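Side-chain contacts in Lmo1499 protein (Listeria monocytogenes, PDB 4IIW), which probably acts as a membrane-bound lytic endotransglycosylase that cuts nascent peptidoglycan strands and so ends their elongation: residues L111-G116 with D120-R125; K140-P145 with Q192-M197; P171-L176 with V262-G267. One frame throughout, in Å; residues are numbered along the deposited sequence.

Interaction 1. Residues L111-G116 with D120-R125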
loop_
_atom_site.group_PDB
_atom_site.type_symbol
_atom_site.label_atom_id
_atom_site.label_comp_id
_atom_site.label_asym_id
_atom_site.label_seq_id
_atom_site.Cartn_x
_atom_site.Cartn_y
_atom_site.Cartn_z
ATOM N N LEU B 111 14.374 41.846 -4.076
ATOM C CA LEU B 111 15.767 41.397 -4.041
ATOM C C LEU B 111 16.495 42.062 -2.878
ATOM O O LEU B 111 16.822 43.243 -2.960
ATOM C CB LEU B 111 16.446 41.745 -5.348
ATOM C CG LEU B 111 17.896 41.327 -5.520
ATOM C CD1 LEU B 111 18.140 39.856 -5.129
ATOM C CD2 LEU B 111 18.291 41.590 -6.979
ATOM N N VAL B 112 16.724 41.317 -1.793
ATOM C CA VAL B 112 17.391 41.857 -0.615
ATOM C C VAL B 112 18.867 41.459 -0.596
ATOM O O VAL B 112 19.194 40.294 -0.720
ATOM C CB VAL B 112 16.727 41.357 0.685
ATOM C CG1 VAL B 112 17.358 42.031 1.899
ATOM C CG2 VAL B 112 15.211 41.605 0.648
ATOM N N ILE B 113 19.754 42.437 -0.452
ATOM C CA ILE B 113 21.195 42.173 -0.398
ATOM C C ILE B 113 21.743 42.658 0.952
ATOM O O ILE B 113 21.864 43.861 1.189
ATOM C CB ILE B 113 21.960 42.879 -1.548
ATOM C CG1 ILE B 113 21.420 42.436 -2.918
ATOM C CG2 ILE B 113 23.429 42.573 -1.451
ATOM C CD1 ILE B 113 21.566 40.950 -3.201
ATOM N N PRO B 114 22.061 41.730 1.847
ATOM C CA PRO B 114 22.570 42.139 3.140
ATOM C C PRO B 114 24.053 42.523 3.157
ATOM O O PRO B 114 24.790 42.282 2.196
ATOM C CB PRO B 114 22.367 40.887 4.019
ATOM C CG PRO B 114 21.682 39.844 3.152
ATOM C CD PRO B 114 21.949 40.271 1.736
ATOM N N GLU B 115 24.460 43.114 4.271
ATOM C CA GLU B 115 25.842 43.476 4.532
ATOM C C GLU B 115 26.708 42.225 4.726
ATOM O O GLU B 115 26.222 41.176 5.145
ATOM C CB GLU B 115 25.917 44.253 5.827
ATOM C CG GLU B 115 25.082 45.488 5.869
ATOM C CD GLU B 115 24.961 46.043 7.276
ATOM O OE1 GLU B 115 25.588 45.477 8.208
ATOM O OE2 GLU B 115 24.239 47.049 7.447
ATOM N N GLY B 116 27.999 42.351 4.452
ATOM C CA GLY B 116 28.929 41.238 4.640
ATOM C C GLY B 116 28.857 40.172 3.570
ATOM O O GLY B 116 29.418 39.090 3.734
ATOM N N ASP B 120 29.655 36.330 -4.852
ATOM C CA ASP B 120 29.103 34.982 -5.069
ATOM C C ASP B 120 27.710 34.860 -4.421
ATOM O O ASP B 120 26.775 34.336 -5.023
ATOM C CB ASP B 120 30.033 33.889 -4.523
ATOM C CG ASP B 120 29.917 32.592 -5.306
ATOM O OD1 ASP B 120 30.495 32.540 -6.421
ATOM O OD2 ASP B 120 29.287 31.622 -4.812
ATOM N N GLN B 121 27.600 35.371 -3.197
ATOM C CA GLN B 121 26.352 35.322 -2.431
ATOM C C GLN B 121 25.293 36.236 -3.039
ATOM O O GLN B 121 24.099 35.911 -3.033
ATOM C CB GLN B 121 26.618 35.683 -0.963
ATOM C CG GLN B 121 27.533 34.695 -0.250
ATOM C CD GLN B 121 28.002 35.158 1.128
ATOM O OE1 GLN B 121 28.376 36.307 1.322
ATOM N NE2 GLN B 121 28.034 34.233 2.074
ATOM N N ILE B 122 25.734 37.374 -3.573
ATOM C CA ILE B 122 24.828 38.296 -4.232
ATOM C C ILE B 122 24.292 37.581 -5.457
ATOM O O ILE B 122 23.117 37.705 -5.791
ATOM C CB ILE B 122 25.530 39.624 -4.613
ATOM C CG1 ILE B 122 25.942 40.379 -3.341
ATOM C CG2 ILE B 122 24.603 40.537 -5.459
ATOM C CD1 ILE B 122 26.812 41.625 -3.592
ATOM N N ALA B 123 25.147 36.803 -6.110
ATOM C CA ALA B 123 24.731 36.079 -7.306
ATOM C C ALA B 123 23.578 35.109 -7.001
ATOM O O ALA B 123 22.678 34.927 -7.828
ATOM C CB ALA B 123 25.908 35.352 -7.922
ATOM N N ASP B 124 23.613 34.499 -5.812
ATOM C CA ASP B 124 22.558 33.579 -5.362
ATOM C C ASP B 124 21.255 34.335 -5.143
ATOM O O ASP B 124 20.204 33.920 -5.610
ATOM C CB ASP B 124 22.921 32.909 -4.032
ATOM C CG ASP B 124 24.114 31.971 -4.131
ATOM O OD1 ASP B 124 24.247 31.225 -5.125
ATOM O OD2 ASP B 124 24.902 31.948 -3.167
ATOM N N ARG B 125 21.318 35.446 -4.422
ATOM C CA ARG B 125 20.113 36.208 -4.147
ATOM C C ARG B 125 19.501 36.658 -5.475
ATOM O O ARG B 125 18.270 36.605 -5.646
ATOM C CB ARG B 125 20.403 37.380 -3.207
ATOM C CG ARG B 125 21.013 36.950 -1.853
ATOM C CD ARG B 125 20.033 36.203 -0.949
ATOM N NE ARG B 125 19.300 37.100 -0.054
ATOM C CZ ARG B 125 19.352 37.071 1.281
ATOM N NH1 ARG B 125 18.641 37.943 1.989
ATOM N NH2 ARG B 125 20.073 36.161 1.921
#
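Arg125 reaches back from helix 119-129 to Val112 and Pro114, bridging the two arms of a short strand-loop-helix unit in the YceG-like fold. Strand 111-112 pairs antiparallel with strand 180-181, and after the turn the helix folds back over the residues leading into it.

The polar part is modest. Arg125 NE donates to Val112 O at 3.3 Å, but the N-H...O angle of 127° marks the bond as weak. The acceptor lies oblique to the guanidinium group. What brings NE there is a chain folded twice, at chi2 (-70°) and chi3 (-91°), which turns the guanidinium back across the strand. Over one of its faces sits the pyrrolidine ring of Pro114: CD stands 4.0 Å above the guanidinium plane, offset toward the rim, and CG is 3.8 Å from NH1. Proline and arginine approach from opposite directions. Val112 also packs on Lys327 of a second subunit.

The apolar part is made chiefly by Ile113 and Ile122. They cross at about a right angle and touch through two pairs of branches, Ile113 CD1 with Ile122 CG2 and Ile113 CG2 with Ile122 CG1, each pair 3.8 Å apart. Ile113 CD1 also meets CB of Arg125, the two side chains sliding past each other in opposite directions. Met197 of helix 190-204 packs against both isoleucines.

At the loop end, Gln121 approaches Gly116, yet its OE1 accepts from the backbone N of Thr118, while Gly116 O receives Lys231 NZ. At the strand end, the carbonyl O of Arg125 is near one methyl of Leu111, and that methyl, CD1, lies 3.9 Å from Arg125 CB.

Interaction 2. Residues K140-P145 with Q192-M197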
loop_
_atom_site.group_PDB
_atom_site.type_symbol
_atom_site.label_atom_id
_atom_site.label_comp_id
_atom_site.label_asym_id
_atom_site.label_seq_id
_atom_site.Cartn_x
_atom_site.Cartn_y
_atom_site.Cartn_z
ATOM N N LYS B 140 29.852 35.703 -14.528
ATOM C CA LYS B 140 30.604 36.167 -15.680
ATOM C C LYS B 140 30.354 37.662 -15.946
ATOM O O LYS B 140 31.286 38.401 -16.218
ATOM C CB LYS B 140 30.248 35.365 -16.924
ATOM C CG LYS B 140 31.066 35.783 -18.129
ATOM C CD LYS B 140 30.815 34.888 -19.343
ATOM C CE LYS B 140 31.744 35.286 -20.485
ATOM N NZ LYS B 140 31.528 34.480 -21.700
ATOM N N THR B 141 29.100 38.092 -15.869
ATOM C CA THR B 141 28.785 39.484 -16.115
ATOM C C THR B 141 29.528 40.353 -15.109
ATOM O O THR B 141 30.132 41.354 -15.461
ATOM C CB THR B 141 27.262 39.780 -16.016
ATOM O OG1 THR B 141 26.547 39.093 -17.052
ATOM C CG2 THR B 141 27.009 41.256 -16.168
HETATM N N MSE B 142 29.475 39.953 -13.848
HETATM C CA MSE B 142 30.148 40.686 -12.792
HETATM C C MSE B 142 31.593 40.974 -13.141
HETATM O O MSE B 142 32.047 42.098 -12.980
HETATM C CB MSE B 142 30.061 39.919 -11.450
HETATM C CG MSE B 142 28.699 40.045 -10.762
HETATM SE SE MSE B 142 28.336 38.795 -9.314
HETATM C CE MSE B 142 26.704 39.621 -8.628
ATOM N N ASP B 143 32.299 39.952 -13.622
ATOM C CA ASP B 143 33.731 40.057 -13.947
ATOM C C ASP B 143 34.018 40.347 -15.422
ATOM O O ASP B 143 35.181 40.366 -15.826
ATOM C CB ASP B 143 34.492 38.775 -13.498
ATOM C CG ASP B 143 34.634 38.651 -11.949
ATOM O OD1 ASP B 143 33.860 39.291 -11.194
ATOM O OD2 ASP B 143 35.526 37.902 -11.487
ATOM N N ASP B 144 32.985 40.585 -16.226
ATOM C CA ASP B 144 33.195 40.862 -17.657
ATOM C C ASP B 144 33.959 42.195 -17.876
ATOM O O ASP B 144 33.496 43.262 -17.474
ATOM C CB ASP B 144 31.856 40.891 -18.399
ATOM C CG ASP B 144 32.015 41.150 -19.887
ATOM O OD1 ASP B 144 32.574 40.288 -20.596
ATOM O OD2 ASP B 144 31.551 42.213 -20.361
ATOM N N PRO B 145 35.139 42.134 -18.505
ATOM C CA PRO B 145 35.917 43.351 -18.749
ATOM C C PRO B 145 35.094 44.511 -19.318
ATOM O O PRO B 145 35.229 45.642 -18.834
ATOM C CB PRO B 145 36.984 42.888 -19.755
ATOM C CG PRO B 145 37.186 41.470 -19.458
ATOM C CD PRO B 145 35.848 40.930 -18.977
ATOM N N GLN B 192 21.458 45.010 -15.720
ATOM C CA GLN B 192 20.575 46.040 -15.156
ATOM C C GLN B 192 20.605 45.998 -13.650
ATOM O O GLN B 192 20.702 47.028 -12.999
ATOM C CB GLN B 192 19.115 45.879 -15.624
ATOM C CG GLN B 192 18.176 46.888 -14.948
ATOM C CD GLN B 192 16.715 46.907 -15.449
ATOM O OE1 GLN B 192 15.895 47.616 -14.855
ATOM N NE2 GLN B 192 16.381 46.137 -16.512
ATOM N N ILE B 193 20.515 44.788 -13.104
ATOM C CA ILE B 193 20.483 44.593 -11.667
ATOM C C ILE B 193 21.773 45.045 -11.001
ATOM O O ILE B 193 21.761 45.830 -10.032
ATOM C CB ILE B 193 20.252 43.127 -11.341
ATOM C CG1 ILE B 193 18.870 42.697 -11.857
ATOM C CG2 ILE B 193 20.372 42.888 -9.835
ATOM C CD1 ILE B 193 18.564 41.206 -11.706
ATOM N N ILE B 194 22.892 44.551 -11.513
ATOM C CA ILE B 194 24.186 44.911 -10.961
ATOM C C ILE B 194 24.353 46.433 -11.033
ATOM O O ILE B 194 24.803 47.060 -10.083
ATOM C CB ILE B 194 25.320 44.166 -11.692
ATOM C CG1 ILE B 194 25.157 42.660 -11.473
ATOM C CG2 ILE B 194 26.685 44.607 -11.185
ATOM C CD1 ILE B 194 25.898 41.810 -12.488
ATOM N N THR B 195 23.944 47.038 -12.144
ATOM C CA THR B 195 24.082 48.480 -12.281
ATOM C C THR B 195 23.351 49.194 -11.157
ATOM O O THR B 195 23.880 50.149 -10.610
ATOM C CB THR B 195 23.603 48.998 -13.653
ATOM O OG1 THR B 195 24.411 48.422 -14.680
ATOM C CG2 THR B 195 23.687 50.557 -13.750
ATOM N N GLU B 196 22.158 48.747 -10.793
ATOM C CA GLU B 196 21.432 49.431 -9.719
ATOM C C GLU B 196 22.163 49.356 -8.381
ATOM O O GLU B 196 22.100 50.284 -7.582
ATOM C CB GLU B 196 20.007 48.904 -9.565
ATOM C CG GLU B 196 19.122 49.273 -10.723
ATOM C CD GLU B 196 18.921 50.775 -10.839
ATOM O OE1 GLU B 196 18.371 51.389 -9.893
ATOM O OE2 GLU B 196 19.292 51.333 -11.890
HETATM N N MSE B 197 22.869 48.266 -8.147
HETATM C CA MSE B 197 23.606 48.105 -6.908
HETATM C C MSE B 197 24.840 48.995 -6.922
HETATM O O MSE B 197 25.207 49.570 -5.878
HETATM C CB MSE B 197 23.991 46.654 -6.704
HETATM C CG MSE B 197 22.786 45.718 -6.653
HETATM SE SE MSE B 197 23.307 43.842 -6.429
HETATM C CE MSE B 197 21.540 43.060 -6.478
#
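Thr141, Met142 and Ile194 meet without any ring, amide or carboxylate between them, and so without faces or edges to match: this is a small helix-helix packing contact made by aliphatic branches. The side chain of Phe147, on helix 145-154, packs against both Thr141 and Ile194. The helices that meet here, 135-143 and 190-204, belong to the helical part of the YceG-like fold.

Ile194 is the projecting residue. Its CA-CB bond is directed toward helix 135-143, and chi1 of -63° with chi2 of 161° sets CG1 beside the backbone N and carries CD1 outward, so that this one methyl makes both contacts. The nearest CA pair, Met142 and Ile194, is 7.5 Å apart, and the segments bury 134 Å² in all, both sides summed, a small contact. Met142, present as selenomethionine, runs extended beyond CG toward Leu119 and Ile122 of helix 119-129, meeting Ile194 with its methylene flank. Both Thr141 and Met142 lie obliquely against the isoleucine.

Thr141 divides its branches between two environments. CG2 turns to the isoleucine, while OG1 is hydrogen-bonded to Asp137 O, one turn earlier in its own helix, and to Glu191 OE2, close to the start of helix 190-204, a polar link between the helices at the margin of the apolar contact.

The apolar junction itself comes down to Ile194 CD1, 3.7 Å from Met142 CG and 3.9 Å from Thr141 CG2.

Interaction 3. Residues P171-L176 with V262-G267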
loop_
_atom_site.group_PDB
_atom_site.type_symbol
_atom_site.label_atom_id
_atom_site.label_comp_id
_atom_site.label_asym_id
_atom_site.label_seq_id
_atom_site.Cartn_x
_atom_site.Cartn_y
_atom_site.Cartn_z
ATOM N N PRO B 171 36.871 42.316 -9.707
ATOM C CA PRO B 171 36.888 43.772 -9.738
ATOM C C PRO B 171 35.818 44.524 -8.926
ATOM O O PRO B 171 36.160 45.476 -8.240
ATOM C CB PRO B 171 36.750 44.073 -11.222
ATOM C CG PRO B 171 37.414 42.918 -11.870
ATOM C CD PRO B 171 37.041 41.746 -11.053
ATOM N N LEU B 172 34.558 44.095 -8.987
ATOM C CA LEU B 172 33.468 44.815 -8.305
ATOM C C LEU B 172 33.182 44.319 -6.891
ATOM O O LEU B 172 32.196 44.727 -6.256
ATOM C CB LEU B 172 32.191 44.789 -9.164
ATOM C CG LEU B 172 32.337 45.445 -10.552
ATOM C CD1 LEU B 172 31.108 45.196 -11.409
ATOM C CD2 LEU B 172 32.580 46.940 -10.448
ATOM N N GLU B 173 34.038 43.454 -6.370
ATOM C CA GLU B 173 33.836 42.963 -5.011
ATOM C C GLU B 173 33.773 44.192 -4.122
ATOM O O GLU B 173 34.656 45.029 -4.163
ATOM C CB GLU B 173 34.978 42.037 -4.587
ATOM C CG GLU B 173 34.695 41.281 -3.314
ATOM C CD GLU B 173 33.688 40.145 -3.503
ATOM O OE1 GLU B 173 34.026 39.127 -4.157
ATOM O OE2 GLU B 173 32.570 40.252 -2.962
ATOM N N GLY B 174 32.697 44.328 -3.374
ATOM C CA GLY B 174 32.508 45.457 -2.454
ATOM C C GLY B 174 31.749 46.651 -3.007
ATOM O O GLY B 174 31.336 47.535 -2.253
ATOM N N TYR B 175 31.541 46.674 -4.320
ATOM C CA TYR B 175 30.873 47.808 -4.978
ATOM C C TYR B 175 29.362 47.663 -5.213
ATOM O O TYR B 175 28.724 48.566 -5.721
ATOM C CB TYR B 175 31.598 48.133 -6.272
ATOM C CG TYR B 175 32.952 48.740 -6.053
ATOM C CD1 TYR B 175 34.078 47.947 -5.837
ATOM C CD2 TYR B 175 33.120 50.113 -6.071
ATOM C CE1 TYR B 175 35.336 48.521 -5.646
ATOM C CE2 TYR B 175 34.374 50.693 -5.879
ATOM C CZ TYR B 175 35.476 49.899 -5.674
ATOM O OH TYR B 175 36.711 50.508 -5.490
ATOM N N LEU B 176 28.791 46.534 -4.820
ATOM C CA LEU B 176 27.339 46.317 -4.915
ATOM C C LEU B 176 26.745 46.558 -3.516
ATOM O O LEU B 176 26.883 45.737 -2.619
ATOM C CB LEU B 176 27.051 44.910 -5.430
ATOM C CG LEU B 176 27.364 44.687 -6.919
ATOM C CD1 LEU B 176 28.733 45.150 -7.303
ATOM C CD2 LEU B 176 27.167 43.221 -7.266
ATOM N N VAL B 262 41.509 35.529 4.723
ATOM C CA VAL B 262 42.016 34.211 4.353
ATOM C C VAL B 262 40.882 33.390 3.705
ATOM O O VAL B 262 41.068 32.772 2.652
ATOM C CB VAL B 262 42.600 33.462 5.566
ATOM C CG1 VAL B 262 42.868 31.997 5.217
ATOM C CG2 VAL B 262 43.858 34.153 6.047
ATOM N N LEU B 263 39.708 33.399 4.329
ATOM C CA LEU B 263 38.563 32.672 3.794
ATOM C C LEU B 263 38.192 33.207 2.413
ATOM O O LEU B 263 37.890 32.435 1.504
ATOM C CB LEU B 263 37.354 32.756 4.741
ATOM C CG LEU B 263 37.489 32.113 6.129
ATOM C CD1 LEU B 263 36.224 32.342 6.933
ATOM C CD2 LEU B 263 37.817 30.613 6.046
ATOM N N TYR B 264 38.215 34.526 2.251
ATOM C CA TYR B 264 37.896 35.108 0.961
ATOM C C TYR B 264 38.939 34.686 -0.079
ATOM O O TYR B 264 38.597 34.435 -1.237
ATOM C CB TYR B 264 37.787 36.620 1.036
ATOM C CG TYR B 264 37.443 37.220 -0.297
ATOM C CD1 TYR B 264 36.126 37.225 -0.759
ATOM C CD2 TYR B 264 38.432 37.762 -1.115
ATOM C CE1 TYR B 264 35.800 37.768 -1.997
ATOM C CE2 TYR B 264 38.115 38.300 -2.354
ATOM C CZ TYR B 264 36.799 38.303 -2.787
ATOM O OH TYR B 264 36.498 38.836 -4.004
ATOM N N ALA B 265 40.198 34.597 0.341
ATOM C CA ALA B 265 41.282 34.157 -0.536
ATOM C C ALA B 265 40.968 32.781 -1.124
ATOM O O ALA B 265 41.206 32.540 -2.313
ATOM C CB ALA B 265 42.597 34.111 0.226
ATOM N N LEU B 266 40.435 31.889 -0.287
ATOM C CA LEU B 266 40.067 30.534 -0.710
ATOM C C LEU B 266 38.702 30.483 -1.395
ATOM O O LEU B 266 38.249 29.403 -1.787
ATOM C CB LEU B 266 40.017 29.597 0.491
ATOM C CG LEU B 266 41.303 29.341 1.275
ATOM C CD1 LEU B 266 40.969 28.534 2.499
ATOM C CD2 LEU B 266 42.348 28.625 0.431
ATOM N N GLY B 267 38.044 31.634 -1.532
ATOM C CA GLY B 267 36.717 31.688 -2.137
ATOM C C GLY B 267 35.848 30.644 -1.482
ATOM O O GLY B 267 35.213 29.840 -2.158
#
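Glu173 and Tyr264 approach each other from opposite directions and join through one hydrogen bond, Tyr264 OH to Glu173 OE1 at 2.5 Å; at 2.6 Å resolution the shortness of that value carries little weight. The acceptor lies at the ring's edge, in the plane of the ring and on the CE1 side. The carboxylate stands almost upright to this plane, at 85°, so the two flat groups do not stack.

In both residues the CA-CB bond is directed at the other segment, and the outstretched tyrosine helps to span a CA separation of 10.7 Å. Tyr264 reaches straight out from its helix, CG opposite the backbone N at chi1 -179°. Glu173 starts in the same sense but bends at chi2 (74°), which swings the carboxylate round so that OE1 meets the phenolic oxygen.

The glutamate is the second residue of a type II beta turn, Leu172 to Tyr175, in which Gly174 takes the positive phi of the third position. Across the contact, helix 259-265 finishes in a Schellman motif at Gly267, while Lys169 NZ bonds to Ala265 O and, weakly, to Tyr264 O.

The tyrosine ring also meets that of Tyr284. Through OE2, bonded to Leu119 N, Glu173 ties the loop preceding strand 180-181 to the start of helix 119-129 as well as to helix 259-265.

The three contacts share one core: the centres of interaction 1 and interaction 2 are about 13 Å apart, as are those of interaction 1 and interaction 3, and those of interaction 2 and interaction 3 about 15 Å. Met197 joins the first two: its CE lies 3.6 Å from Leu111 CD2, and its SE 3.7 Å from Ile122 CG2. Leu176 brings in interaction 3, its CB lying 3.8 Å from Ile122 CD1 and 3.7 Å from Met197 CB. Interactions 2 and 3 also interleave along the chain. The side chain of Glu232, predicted to be important for catalysis, lies about 11 Å from Gly116 of interaction 1 and about 11 Å from the side chain of Tyr264 of interaction 3; interaction 2 lies away from it.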